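Local atomic coordinates of benzoylformate decarboxylase (Mycobacterium smegmatis, PDB entry 4Q9D), a protein that belongs to the thiamine pyrophosphate-dependent enzyme family, a tetramer in this structure whose chain has three domains and holds a magnesium ion. Residues 394-399 / 424-429; 202-207 / 251-256; 18-23 / 144-149; 439-444 / 490-495. One frame throughout, in Å; residues are numbered along the deposited sequence.

Overall arrangement
The four contacts come in the chain order 3, 2, 1, 4 and fall in three domains, each built on a parallel six-stranded sheet. Contact 3 joins helix 138-150 to the lead-in of strand 22-25 in the N-terminal domain. Contact 2, in the central domain, links strand 203-207 to L253, just after edge strand 249-252. Contacts 1 and 4 share the C-terminal domain: contact 1 lies at its sheet, about 12 Å from the chain centre, contact 4 in the helices packed on it, about 21 Å out. Contacts 2 and 4 are farthest apart, about 38 Å between centres. Each contact is local to one domain and none joins two, while contacts 3 and 4 also reach other subunits.

Contact 1 of 4, residues 394-399 / 424-429; sequences PASFFA and VDRTVV
The carbonyl oxygen of A395 takes two hydrogen bonds: R426 NH1 donates to A395 O directly at 2.9 Å, and a water held by R426 NH2 gives the other. The direct bond is fairly straight, 159° at the hydrogen. A395 O lies near the guanidinium plane, at its edge, while NH1 stands tilted 30° from the plane of the carbonyl. A second water, also in the guanidinium plane, accepts from R426 NH1 at 2.8 Å and donates to S396 OG. S396 OG in turn donates to P394 O at 2.8 Å, from above the carbonyl plane, so the loop before the strand is tied to itself as well as to the arginine. R426 can span the gap because its chain runs extended from CG to NE, although CG starts out between the backbone N and the carbonyl carbon (chi1 73°). Both segments lead into parallel strands of the C-terminal thiamine pyrophosphate-binding domain: 397-399 at the sheet's edge and 428-433 further in, with strand 373-377 between them. The arginine thus bridges two loops over the end of that middle strand. R426 NE forms a salt bridge with D419, which probably offsets the nearby charge of R422. F398 brings CE2 to 4.3 Å from R426 NH2, an oblique approach, and the first water lies at the edge of its ring.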
loop_
_atom_site.group_PDB
_atom_site.type_symbol
_atom_site.label_atom_id
_atom_site.label_comp_id
_atom_site.label_asym_id
_atom_site.label_seq_id
_atom_site.Cartn_x
_atom_site.Cartn_y
_atom_site.Cartn_z
ATOM N N PRO B 394 -19.175 -26.236 -23.881
ATOM C CA PRO B 394 -18.677 -25.516 -22.695
ATOM C C PRO B 394 -17.165 -25.669 -22.528
ATOM O O PRO B 394 -16.560 -26.609 -23.054
ATOM C CB PRO B 394 -19.434 -26.171 -21.530
ATOM C CG PRO B 394 -19.742 -27.575 -22.031
ATOM C CD PRO B 394 -20.009 -27.402 -23.531
ATOM N N ALA B 395 -16.556 -24.729 -21.819
ATOM C CA ALA B 395 -15.129 -24.795 -21.507
ATOM C C ALA B 395 -14.267 -25.048 -22.740
ATOM O O ALA B 395 -13.323 -25.825 -22.688
ATOM C CB ALA B 395 -14.858 -25.847 -20.413
ATOM N N SER B 396 -14.572 -24.372 -23.853
ATOM C CA SER B 396 -13.870 -24.674 -25.095
ATOM C C SER B 396 -13.376 -23.432 -25.791
ATOM O O SER B 396 -12.977 -23.483 -26.957
ATOM C CB SER B 396 -14.763 -25.493 -26.038
ATOM O OG SER B 396 -15.091 -26.729 -25.433
ATOM N N PHE B 397 -13.432 -22.314 -25.081
ATOM C CA PHE B 397 -12.917 -21.052 -25.587
ATOM C C PHE B 397 -12.232 -20.339 -24.423
ATOM O O PHE B 397 -12.800 -20.257 -23.325
ATOM C CB PHE B 397 -14.023 -20.133 -26.107
ATOM C CG PHE B 397 -13.501 -18.819 -26.584
ATOM C CD1 PHE B 397 -13.055 -18.677 -27.894
ATOM C CD2 PHE B 397 -13.381 -17.742 -25.709
ATOM C CE1 PHE B 397 -12.508 -17.453 -28.343
ATOM C CE2 PHE B 397 -12.861 -16.531 -26.141
ATOM C CZ PHE B 397 -12.427 -16.379 -27.474
ATOM N N PHE B 398 -11.028 -19.828 -24.666
ATOM C CA PHE B 398 -10.279 -19.069 -23.644
ATOM C C PHE B 398 -9.519 -17.900 -24.265
ATOM O O PHE B 398 -8.907 -18.040 -25.325
ATOM C CB PHE B 398 -9.260 -19.970 -22.940
ATOM C CG PHE B 398 -9.860 -21.215 -22.333
ATOM C CD1 PHE B 398 -10.205 -21.257 -20.980
ATOM C CD2 PHE B 398 -10.063 -22.353 -23.111
ATOM C CE1 PHE B 398 -10.758 -22.413 -20.403
ATOM C CE2 PHE B 398 -10.617 -23.524 -22.548
ATOM C CZ PHE B 398 -10.964 -23.549 -21.191
ATOM N N ALA B 399 -9.574 -16.749 -23.609
ATOM C CA ALA B 399 -8.718 -15.624 -23.962
ATOM C C ALA B 399 -8.299 -14.886 -22.685
ATOM O O ALA B 399 -8.893 -15.088 -21.610
ATOM C CB ALA B 399 -9.435 -14.665 -24.908
ATOM N N VAL B 424 -9.297 -35.631 -20.169
ATOM C CA VAL B 424 -9.983 -35.197 -21.387
ATOM C C VAL B 424 -9.042 -35.194 -22.578
ATOM O O VAL B 424 -7.988 -34.560 -22.561
ATOM C CB VAL B 424 -10.642 -33.829 -21.204
ATOM C CG1 VAL B 424 -11.052 -33.234 -22.552
ATOM C CG2 VAL B 424 -11.839 -33.984 -20.291
ATOM N N ASP B 425 -9.435 -35.920 -23.612
ATOM C CA ASP B 425 -8.616 -36.109 -24.805
ATOM C C ASP B 425 -9.111 -35.157 -25.892
ATOM O O ASP B 425 -10.124 -35.407 -26.519
ATOM C CB ASP B 425 -8.729 -37.575 -25.264
ATOM C CG ASP B 425 -8.065 -37.850 -26.621
ATOM O OD1 ASP B 425 -7.125 -37.140 -27.023
ATOM O OD2 ASP B 425 -8.486 -38.818 -27.289
ATOM N N ARG B 426 -8.408 -34.049 -26.108
ATOM C CA ARG B 426 -8.825 -33.113 -27.143
ATOM C C ARG B 426 -7.622 -32.308 -27.524
ATOM O O ARG B 426 -6.564 -32.368 -26.855
ATOM C CB ARG B 426 -9.955 -32.199 -26.655
ATOM C CG ARG B 426 -9.498 -31.132 -25.672
ATOM C CD ARG B 426 -10.629 -30.201 -25.249
ATOM N NE ARG B 426 -10.193 -29.416 -24.107
ATOM C CZ ARG B 426 -10.936 -28.515 -23.477
ATOM N NH1 ARG B 426 -12.182 -28.275 -23.861
ATOM N NH2 ARG B 426 -10.425 -27.850 -22.456
ATOM N N THR B 427 -7.780 -31.571 -28.610
ATOM C CA THR B 427 -6.715 -30.739 -29.108
ATOM C C THR B 427 -7.009 -29.294 -28.740
ATOM O O THR B 427 -8.168 -28.875 -28.645
ATOM C CB THR B 427 -6.500 -30.918 -30.639
ATOM O OG1 THR B 427 -6.111 -32.269 -30.900
ATOM C CG2 THR B 427 -5.375 -30.010 -31.155
ATOM N N VAL B 428 -5.940 -28.556 -28.474
ATOM C CA VAL B 428 -6.032 -27.121 -28.268
ATOM C C VAL B 428 -5.525 -26.434 -29.522
ATOM O O VAL B 428 -4.399 -26.689 -29.984
ATOM C CB VAL B 428 -5.197 -26.647 -27.054
ATOM C CG1 VAL B 428 -5.229 -25.094 -26.961
ATOM C CG2 VAL B 428 -5.740 -27.261 -25.790
ATOM N N VAL B 429 -6.371 -25.581 -30.081
ATOM C CA VAL B 429 -6.003 -24.788 -31.245
ATOM C C VAL B 429 -5.930 -23.328 -30.800
ATOM O O VAL B 429 -6.913 -22.751 -30.341
ATOM C CB VAL B 429 -7.043 -24.944 -32.366
ATOM C CG1 VAL B 429 -6.715 -23.994 -33.560
ATOM C CG2 VAL B 429 -7.122 -26.420 -32.788
HETATM O O HOH W 1 -11.960 -26.866 -20.358
HETATM O O HOH W 2 -13.918 -29.322 -25.835
#

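Contact 2 of 4, residues 202-207 / 251-256; sequences HPMLVL and GPLPMT
Apolar packing makes up this contact, with L253 touching two strand residues through separate methyl branches. V206 and L253 reach toward each other tip to tip, V206 CG2 standing 4.1 Å from L253 CD1. The other branch, L253 CD2, faces the end of M204, with M204 CE 4.4 Å from L253 CD2. M204 and V206 are two apart on strand 203-207 and therefore point to the same side of the sheet, which lets one leucine cover both. V206 sets CG2 anti to its carbonyl carbon, with CG1 anti to the backbone N (chi1 -175°), and it is the former methyl that meets the leucine. The sheet is the parallel one of the central domain, a Rossmann-like arrangement of six strands, in which 231-233 separates 203-207 from the edge strand 249-252. L253 follows directly after that edge strand, so its side chain reaches over the intervening strand, where it also touches H232. V270 of strand 269-273 packs against both M204 and V206, and F278 from a loop adds to the surroundings of L253. No hydrogen bond joins the two segments; a polar link close by is that of G251 O, which accepts from H232 ND1 and ties the edge strand to its neighbour.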
loop_
_atom_site.group_PDB
_atom_site.type_symbol
_atom_site.label_atom_id
_atom_site.label_comp_id
_atom_site.label_asym_id
_atom_site.label_seq_id
_atom_site.Cartn_x
_atom_site.Cartn_y
_atom_site.Cartn_z
ATOM N N HIS B 202 -40.136 -6.818 -23.817
ATOM C CA HIS B 202 -39.052 -7.071 -24.763
ATOM C C HIS B 202 -37.724 -7.221 -24.011
ATOM O O HIS B 202 -36.888 -6.319 -24.032
ATOM C CB HIS B 202 -38.939 -5.918 -25.768
ATOM C CG HIS B 202 -40.196 -5.641 -26.529
ATOM N ND1 HIS B 202 -40.579 -6.385 -27.621
ATOM C CD2 HIS B 202 -41.150 -4.687 -26.362
ATOM C CE1 HIS B 202 -41.727 -5.914 -28.091
ATOM N NE2 HIS B 202 -42.091 -4.887 -27.343
ATOM N N PRO B 203 -37.537 -8.355 -23.329
ATOM C CA PRO B 203 -36.305 -8.527 -22.566
ATOM C C PRO B 203 -35.153 -8.973 -23.458
ATOM O O PRO B 203 -35.349 -9.489 -24.557
ATOM C CB PRO B 203 -36.659 -9.635 -21.581
ATOM C CG PRO B 203 -37.688 -10.449 -22.295
ATOM C CD PRO B 203 -38.462 -9.491 -23.167
ATOM N N MET B 204 -33.937 -8.755 -22.975
ATOM C CA MET B 204 -32.760 -9.312 -23.615
ATOM C C MET B 204 -31.856 -9.906 -22.543
ATOM O O MET B 204 -31.750 -9.359 -21.443
ATOM C CB MET B 204 -32.022 -8.218 -24.423
ATOM C CG MET B 204 -30.799 -8.750 -25.181
ATOM S SD MET B 204 -29.249 -8.488 -24.239
ATOM C CE MET B 204 -29.123 -6.712 -24.449
ATOM N N LEU B 205 -31.187 -11.002 -22.871
ATOM C CA LEU B 205 -30.366 -11.699 -21.913
ATOM C C LEU B 205 -28.902 -11.646 -22.337
ATOM O O LEU B 205 -28.592 -11.871 -23.505
ATOM C CB LEU B 205 -30.823 -13.151 -21.804
ATOM C CG LEU B 205 -29.990 -14.051 -20.889
ATOM C CD1 LEU B 205 -30.090 -13.531 -19.435
ATOM C CD2 LEU B 205 -30.465 -15.496 -20.990
ATOM N N VAL B 206 -28.015 -11.334 -21.387
ATOM C CA VAL B 206 -26.568 -11.379 -21.616
ATOM C C VAL B 206 -25.978 -12.437 -20.705
ATOM O O VAL B 206 -26.193 -12.394 -19.497
ATOM C CB VAL B 206 -25.865 -10.016 -21.310
ATOM C CG1 VAL B 206 -24.398 -10.087 -21.671
ATOM C CG2 VAL B 206 -26.541 -8.853 -22.054
ATOM N N LEU B 207 -25.246 -13.385 -21.289
ATOM C CA LEU B 207 -24.585 -14.449 -20.551
ATOM C C LEU B 207 -23.085 -14.294 -20.756
ATOM O O LEU B 207 -22.563 -14.516 -21.855
ATOM C CB LEU B 207 -25.050 -15.847 -21.022
ATOM C CG LEU B 207 -26.530 -16.221 -20.759
ATOM C CD1 LEU B 207 -26.914 -17.567 -21.405
ATOM C CD2 LEU B 207 -26.854 -16.258 -19.258
ATOM N N GLY B 251 -24.968 -12.839 -30.591
ATOM C CA GLY B 251 -23.578 -12.441 -30.724
ATOM C C GLY B 251 -23.104 -11.567 -29.570
ATOM O O GLY B 251 -23.881 -11.228 -28.681
ATOM N N PRO B 252 -21.821 -11.189 -29.585
ATOM C CA PRO B 252 -21.258 -10.338 -28.532
ATOM C C PRO B 252 -21.838 -8.937 -28.575
ATOM O O PRO B 252 -22.159 -8.433 -29.636
ATOM C CB PRO B 252 -19.755 -10.307 -28.866
ATOM C CG PRO B 252 -19.712 -10.586 -30.349
ATOM C CD PRO B 252 -20.820 -11.574 -30.592
ATOM N N LEU B 253 -21.976 -8.311 -27.416
ATOM C CA LEU B 253 -22.309 -6.888 -27.346
ATOM C C LEU B 253 -21.216 -6.054 -28.002
ATOM O O LEU B 253 -20.061 -6.489 -28.091
ATOM C CB LEU B 253 -22.480 -6.441 -25.873
ATOM C CG LEU B 253 -23.755 -6.866 -25.125
ATOM C CD1 LEU B 253 -23.748 -6.370 -23.679
ATOM C CD2 LEU B 253 -24.986 -6.307 -25.836
ATOM N N PRO B 254 -21.568 -4.842 -28.449
ATOM C CA PRO B 254 -20.541 -3.882 -28.849
ATOM C C PRO B 254 -19.653 -3.539 -27.645
ATOM O O PRO B 254 -20.037 -3.814 -26.501
ATOM C CB PRO B 254 -21.356 -2.644 -29.255
ATOM C CG PRO B 254 -22.754 -3.178 -29.574
ATOM C CD PRO B 254 -22.939 -4.315 -28.620
ATOM N N MET B 255 -18.509 -2.906 -27.902
ATOM C CA MET B 255 -17.530 -2.635 -26.863
ATOM C C MET B 255 -17.419 -1.162 -26.519
ATOM O O MET B 255 -16.444 -0.750 -25.898
ATOM C CB MET B 255 -16.160 -3.202 -27.251
ATOM C CG MET B 255 -15.540 -2.635 -28.531
ATOM S SD MET B 255 -13.881 -3.341 -28.832
ATOM C CE MET B 255 -14.306 -5.043 -29.133
ATOM N N THR B 256 -18.411 -0.368 -26.917
ATOM C CA THR B 256 -18.423 1.053 -26.551
ATOM C C THR B 256 -19.743 1.418 -25.864
ATOM O O THR B 256 -20.750 0.711 -25.995
ATOM C CB THR B 256 -18.288 1.972 -27.778
ATOM O OG1 THR B 256 -19.481 1.847 -28.565
ATOM C CG2 THR B 256 -17.075 1.584 -28.632
#

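Contact 3 of 4, residues 18-23 / 144-149. With FMT (formic acid), chain G.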
loop_
_atom_site.group_PDB
_atom_site.type_symbol
_atom_site.label_atom_id
_atom_site.label_comp_id
_atom_site.label_asym_id
_atom_site.label_seq_id
_atom_site.Cartn_x
_atom_site.Cartn_y
_atom_site.Cartn_z
ATOM N N LEU B 18 -5.326 -31.393 -0.317
ATOM C CA LEU B 18 -6.092 -30.331 -0.970
ATOM C C LEU B 18 -6.162 -30.529 -2.481
ATOM O O LEU B 18 -6.946 -29.862 -3.162
ATOM C CB LEU B 18 -5.464 -28.953 -0.673
ATOM C CG LEU B 18 -5.531 -28.538 0.794
ATOM C CD1 LEU B 18 -4.978 -27.139 0.989
ATOM C CD2 LEU B 18 -6.979 -28.591 1.245
ATOM N N GLY B 19 -5.334 -31.428 -3.010
ATOM C CA GLY B 19 -5.289 -31.656 -4.448
ATOM C C GLY B 19 -4.301 -30.761 -5.173
ATOM O O GLY B 19 -4.217 -30.776 -6.411
ATOM N N LEU B 20 -3.533 -29.991 -4.407
ATOM C CA LEU B 20 -2.540 -29.081 -4.983
ATOM C C LEU B 20 -1.228 -29.789 -5.284
ATOM O O LEU B 20 -0.217 -29.518 -4.637
ATOM C CB LEU B 20 -2.286 -27.892 -4.045
ATOM C CG LEU B 20 -3.474 -26.939 -3.836
ATOM C CD1 LEU B 20 -3.176 -25.957 -2.707
ATOM C CD2 LEU B 20 -3.770 -26.193 -5.125
ATOM N N THR B 21 -1.236 -30.673 -6.282
ATOM C CA THR B 21 -0.092 -31.566 -6.511
ATOM C C THR B 21 0.684 -31.228 -7.774
ATOM O O THR B 21 1.585 -31.965 -8.196
ATOM C CB THR B 21 -0.533 -33.045 -6.553
ATOM O OG1 THR B 21 -1.586 -33.191 -7.507
ATOM C CG2 THR B 21 -1.049 -33.471 -5.161
ATOM N N THR B 22 0.362 -30.091 -8.367
ATOM C CA THR B 22 1.134 -29.628 -9.512
ATOM C C THR B 22 1.636 -28.219 -9.236
ATOM O O THR B 22 0.860 -27.340 -8.869
ATOM C CB THR B 22 0.289 -29.627 -10.788
ATOM O OG1 THR B 22 -0.285 -30.933 -10.981
ATOM C CG2 THR B 22 1.144 -29.227 -12.005
ATOM N N VAL B 23 2.935 -28.007 -9.415
ATOM C CA VAL B 23 3.531 -26.707 -9.146
ATOM C C VAL B 23 4.074 -26.143 -10.444
ATOM O O VAL B 23 4.848 -26.807 -11.126
ATOM C CB VAL B 23 4.705 -26.834 -8.121
ATOM C CG1 VAL B 23 5.431 -25.486 -7.925
ATOM C CG2 VAL B 23 4.212 -27.397 -6.789
ATOM N N GLN B 144 -5.064 -21.353 4.591
ATOM C CA GLN B 144 -5.732 -20.078 4.509
ATOM C C GLN B 144 -5.665 -19.525 3.065
ATOM O O GLN B 144 -6.667 -18.961 2.542
ATOM C CB GLN B 144 -5.088 -19.128 5.548
ATOM C CG GLN B 144 -5.720 -17.791 5.661
ATOM C CD GLN B 144 -5.243 -16.989 6.903
ATOM O OE1 GLN B 144 -5.213 -15.780 6.848
ATOM N NE2 GLN B 144 -4.974 -17.666 8.035
ATOM N N ALA B 145 -4.512 -19.699 2.407
ATOM C CA ALA B 145 -4.380 -19.205 1.035
ATOM C C ALA B 145 -5.442 -19.871 0.159
ATOM O O ALA B 145 -6.120 -19.202 -0.633
ATOM C CB ALA B 145 -2.987 -19.452 0.466
ATOM N N TYR B 146 -5.581 -21.187 0.318
ATOM C CA TYR B 146 -6.582 -21.982 -0.407
ATOM C C TYR B 146 -7.991 -21.498 -0.078
ATOM O O TYR B 146 -8.816 -21.346 -0.965
ATOM C CB TYR B 146 -6.438 -23.486 -0.030
ATOM C CG TYR B 146 -7.484 -24.426 -0.656
ATOM C CD1 TYR B 146 -7.135 -25.284 -1.697
ATOM C CD2 TYR B 146 -8.788 -24.488 -0.164
ATOM C CE1 TYR B 146 -8.063 -26.162 -2.249
ATOM C CE2 TYR B 146 -9.731 -25.355 -0.717
ATOM C CZ TYR B 146 -9.362 -26.181 -1.756
ATOM O OH TYR B 146 -10.289 -27.042 -2.304
ATOM N N ALA B 147 -8.264 -21.253 1.206
ATOM C CA ALA B 147 -9.564 -20.748 1.612
ATOM C C ALA B 147 -9.903 -19.414 0.940
ATOM O O ALA B 147 -11.030 -19.220 0.438
ATOM C CB ALA B 147 -9.648 -20.623 3.152
ATOM N N VAL B 148 -8.938 -18.497 0.906
ATOM C CA VAL B 148 -9.213 -17.178 0.324
ATOM C C VAL B 148 -9.403 -17.283 -1.201
ATOM O O VAL B 148 -10.348 -16.740 -1.736
ATOM C CB VAL B 148 -8.125 -16.146 0.614
ATOM C CG1 VAL B 148 -8.413 -14.812 -0.187
ATOM C CG2 VAL B 148 -7.994 -15.885 2.144
ATOM N N ALA B 149 -8.498 -17.996 -1.866
ATOM C CA ALA B 149 -8.552 -18.204 -3.298
ATOM C C ALA B 149 -9.878 -18.822 -3.747
ATOM O O ALA B 149 -10.385 -18.479 -4.809
ATOM C CB ALA B 149 -7.372 -19.117 -3.764
HETATM C C FMT G . -13.391 -26.278 -0.945
HETATM O O1 FMT G . -12.671 -26.678 -1.872
HETATM O O2 FMT G . -13.025 -26.349 0.237
HETATM O O HOH W 3 -9.484 -29.726 -1.712
#
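L18, at the end of helix 7-18, lays its side chain across the ring of Y146 on helix 138-150. Its CD1 is 3.9 Å from Y146 CD1 and nearly as close to CG, while CD2 lies over one face of the ring. The leucine CB also comes within 4.1 Å of Y146 CE1, so the side chain follows the ring from its root toward the hydroxyl end. The carbonyl of L18 completes the approach through a water, which donates to both L18 O and Y146 OH, at 2.9 Å from each. G19 ends the helix with a Schellman motif; its positive phi of 89° turns the chain toward the strand. L20, the centre of an inverse gamma turn, then comes to the ring from another direction: its CD1 sits near the ring plane, at the edge, 4.1 Å from Y146 CD1. The tyrosine receives both leucines because its CG is anti to the backbone N (chi1 176°), directing the ring off the helix toward the loop. Beyond the ring, Y146 OH donates to O1 of a formic acid molecule, probably from the crystallisation liquor, which is also hydrogen-bonded to V179 N; the separation is very short and its exact value doubtful. I96 of strand 95-101, in the sheet, touches both L20 and Y146. Helices 7-18 and 138-150 thus meet beside the parallel sheet, with the turn into strand 22-25 following the first, in the alpha/beta/alpha sandwich of the N-terminal domain.

Contact 4 of 4, residues 439-444 / 490-495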
loop_
_atom_site.group_PDB
_atom_site.type_symbol
_atom_site.label_atom_id
_atom_site.label_comp_id
_atom_site.label_asym_id
_atom_site.label_seq_id
_atom_site.Cartn_x
_atom_site.Cartn_y
_atom_site.Cartn_z
ATOM N N TYR B 439 5.617 -12.339 -26.921
ATOM C CA TYR B 439 5.662 -11.980 -25.488
ATOM C C TYR B 439 6.071 -13.128 -24.592
ATOM O O TYR B 439 6.894 -12.954 -23.695
ATOM C CB TYR B 439 4.323 -11.398 -24.962
ATOM C CG TYR B 439 4.028 -9.990 -25.437
ATOM C CD1 TYR B 439 4.148 -8.896 -24.590
ATOM C CD2 TYR B 439 3.580 -9.770 -26.734
ATOM C CE1 TYR B 439 3.853 -7.595 -25.053
ATOM C CE2 TYR B 439 3.292 -8.504 -27.197
ATOM C CZ TYR B 439 3.444 -7.425 -26.370
ATOM O OH TYR B 439 3.133 -6.187 -26.886
ATOM N N SER B 440 5.462 -14.287 -24.825
ATOM C CA SER B 440 5.672 -15.448 -23.979
ATOM C C SER B 440 5.993 -16.634 -24.864
ATOM O O SER B 440 5.586 -17.761 -24.590
ATOM C CB SER B 440 4.416 -15.748 -23.136
ATOM O OG SER B 440 4.070 -14.636 -22.313
ATOM N N ILE B 441 6.747 -16.362 -25.919
ATOM C CA ILE B 441 7.149 -17.367 -26.879
ATOM C C ILE B 441 7.853 -18.569 -26.233
ATOM O O ILE B 441 7.650 -19.708 -26.665
ATOM C CB ILE B 441 8.005 -16.730 -28.035
ATOM C CG1 ILE B 441 8.065 -17.656 -29.269
ATOM C CG2 ILE B 441 9.385 -16.271 -27.551
ATOM C CD1 ILE B 441 8.564 -16.880 -30.546
ATOM N N GLN B 442 8.618 -18.345 -25.166
ATOM C CA GLN B 442 9.347 -19.454 -24.518
ATOM C C GLN B 442 8.410 -20.509 -23.947
ATOM O O GLN B 442 8.847 -21.629 -23.647
ATOM C CB GLN B 442 10.296 -18.956 -23.392
ATOM C CG GLN B 442 11.115 -17.689 -23.761
ATOM C CD GLN B 442 10.410 -16.417 -23.304
ATOM O OE1 GLN B 442 9.189 -16.297 -23.450
ATOM N NE2 GLN B 442 11.167 -15.485 -22.694
ATOM N N ALA B 443 7.137 -20.163 -23.743
ATOM C CA ALA B 443 6.207 -21.168 -23.210
ATOM C C ALA B 443 6.105 -22.382 -24.149
ATOM O O ALA B 443 5.755 -23.451 -23.701
ATOM C CB ALA B 443 4.817 -20.581 -22.959
ATOM N N ILE B 444 6.371 -22.213 -25.452
ATOM C CA ILE B 444 6.194 -23.346 -26.365
ATOM C C ILE B 444 7.210 -24.477 -26.078
ATOM O O ILE B 444 6.984 -25.634 -26.421
ATOM C CB ILE B 444 6.220 -22.926 -27.852
ATOM C CG1 ILE B 444 7.599 -22.459 -28.269
ATOM C CG2 ILE B 444 5.193 -21.818 -28.120
ATOM C CD1 ILE B 444 7.595 -21.882 -29.707
ATOM N N SER B 490 9.242 -19.779 -37.522
ATOM C CA SER B 490 9.494 -21.233 -37.631
ATOM C C SER B 490 10.831 -21.663 -37.043
ATOM O O SER B 490 10.890 -22.638 -36.300
ATOM C CB SER B 490 9.432 -21.718 -39.078
ATOM O OG SER B 490 8.118 -22.115 -39.368
ATOM N N SER B 491 11.896 -20.932 -37.356
ATOM C CA SER B 491 13.196 -21.237 -36.756
ATOM C C SER B 491 13.156 -21.170 -35.242
ATOM O O SER B 491 13.714 -22.042 -34.556
ATOM C CB SER B 491 14.273 -20.303 -37.288
ATOM O OG SER B 491 14.364 -20.519 -38.678
ATOM N N ILE B 492 12.498 -20.139 -34.715
ATOM C CA ILE B 492 12.396 -19.993 -33.260
ATOM C C ILE B 492 11.646 -21.186 -32.691
ATOM O O ILE B 492 12.091 -21.804 -31.716
ATOM C CB ILE B 492 11.725 -18.646 -32.860
ATOM C CG1 ILE B 492 12.504 -17.473 -33.440
ATOM C CG2 ILE B 492 11.612 -18.494 -31.333
ATOM C CD1 ILE B 492 11.740 -16.096 -33.370
ATOM N N ALA B 493 10.533 -21.545 -33.323
ATOM C CA ALA B 493 9.687 -22.644 -32.825
ATOM C C ALA B 493 10.446 -23.970 -32.815
ATOM O O ALA B 493 10.386 -24.739 -31.862
ATOM C CB ALA B 493 8.429 -22.770 -33.693
ATOM N N ALA B 494 11.170 -24.216 -33.898
ATOM C CA ALA B 494 11.962 -25.410 -34.054
ATOM C C ALA B 494 13.055 -25.368 -33.002
ATOM O O ALA B 494 13.360 -26.372 -32.383
ATOM C CB ALA B 494 12.576 -25.459 -35.488
ATOM N N GLY B 495 13.625 -24.189 -32.782
ATOM C CA GLY B 495 14.651 -24.034 -31.764
ATOM C C GLY B 495 14.203 -24.431 -30.371
ATOM O O GLY B 495 14.998 -24.969 -29.603
#
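I441 and I492 meet nearly at right angles, with CD1 of I441 against CG2 of I492 at 3.5 Å, a close methyl-methyl approach. I441 CG1 is also within 4.2 Å of that same I492 CG2. Three residues on, I444 sends its CD1 to A493, nearer to CA, at 3.8 Å, than to CB, so the isoleucine tip rests on the helix backbone where the small alanine admits it. The chi1 of I444, 68°, puts CG1 between the backbone N and the carbonyl carbon, and the extended chi2 then carries CD1 out to the helix. Behind these side chains, the type I turn S440-A443, followed by the bond from I444 N to I441 O at 3.1 Å, brings I441 and I444 to the same side. V409 of helix 408-421 and C498 back I444, and V524 of strand 523-528 touches A493. Farther out, I492 packs on F496 of a neighbouring subunit, and Y439 OH is bonded to N26 of that same subunit. With no hydrogen bond joining the segments, this buried contact at a subunit interface rests on van der Waals packing alone, consistent with a hydrophobic contribution to this part of the core.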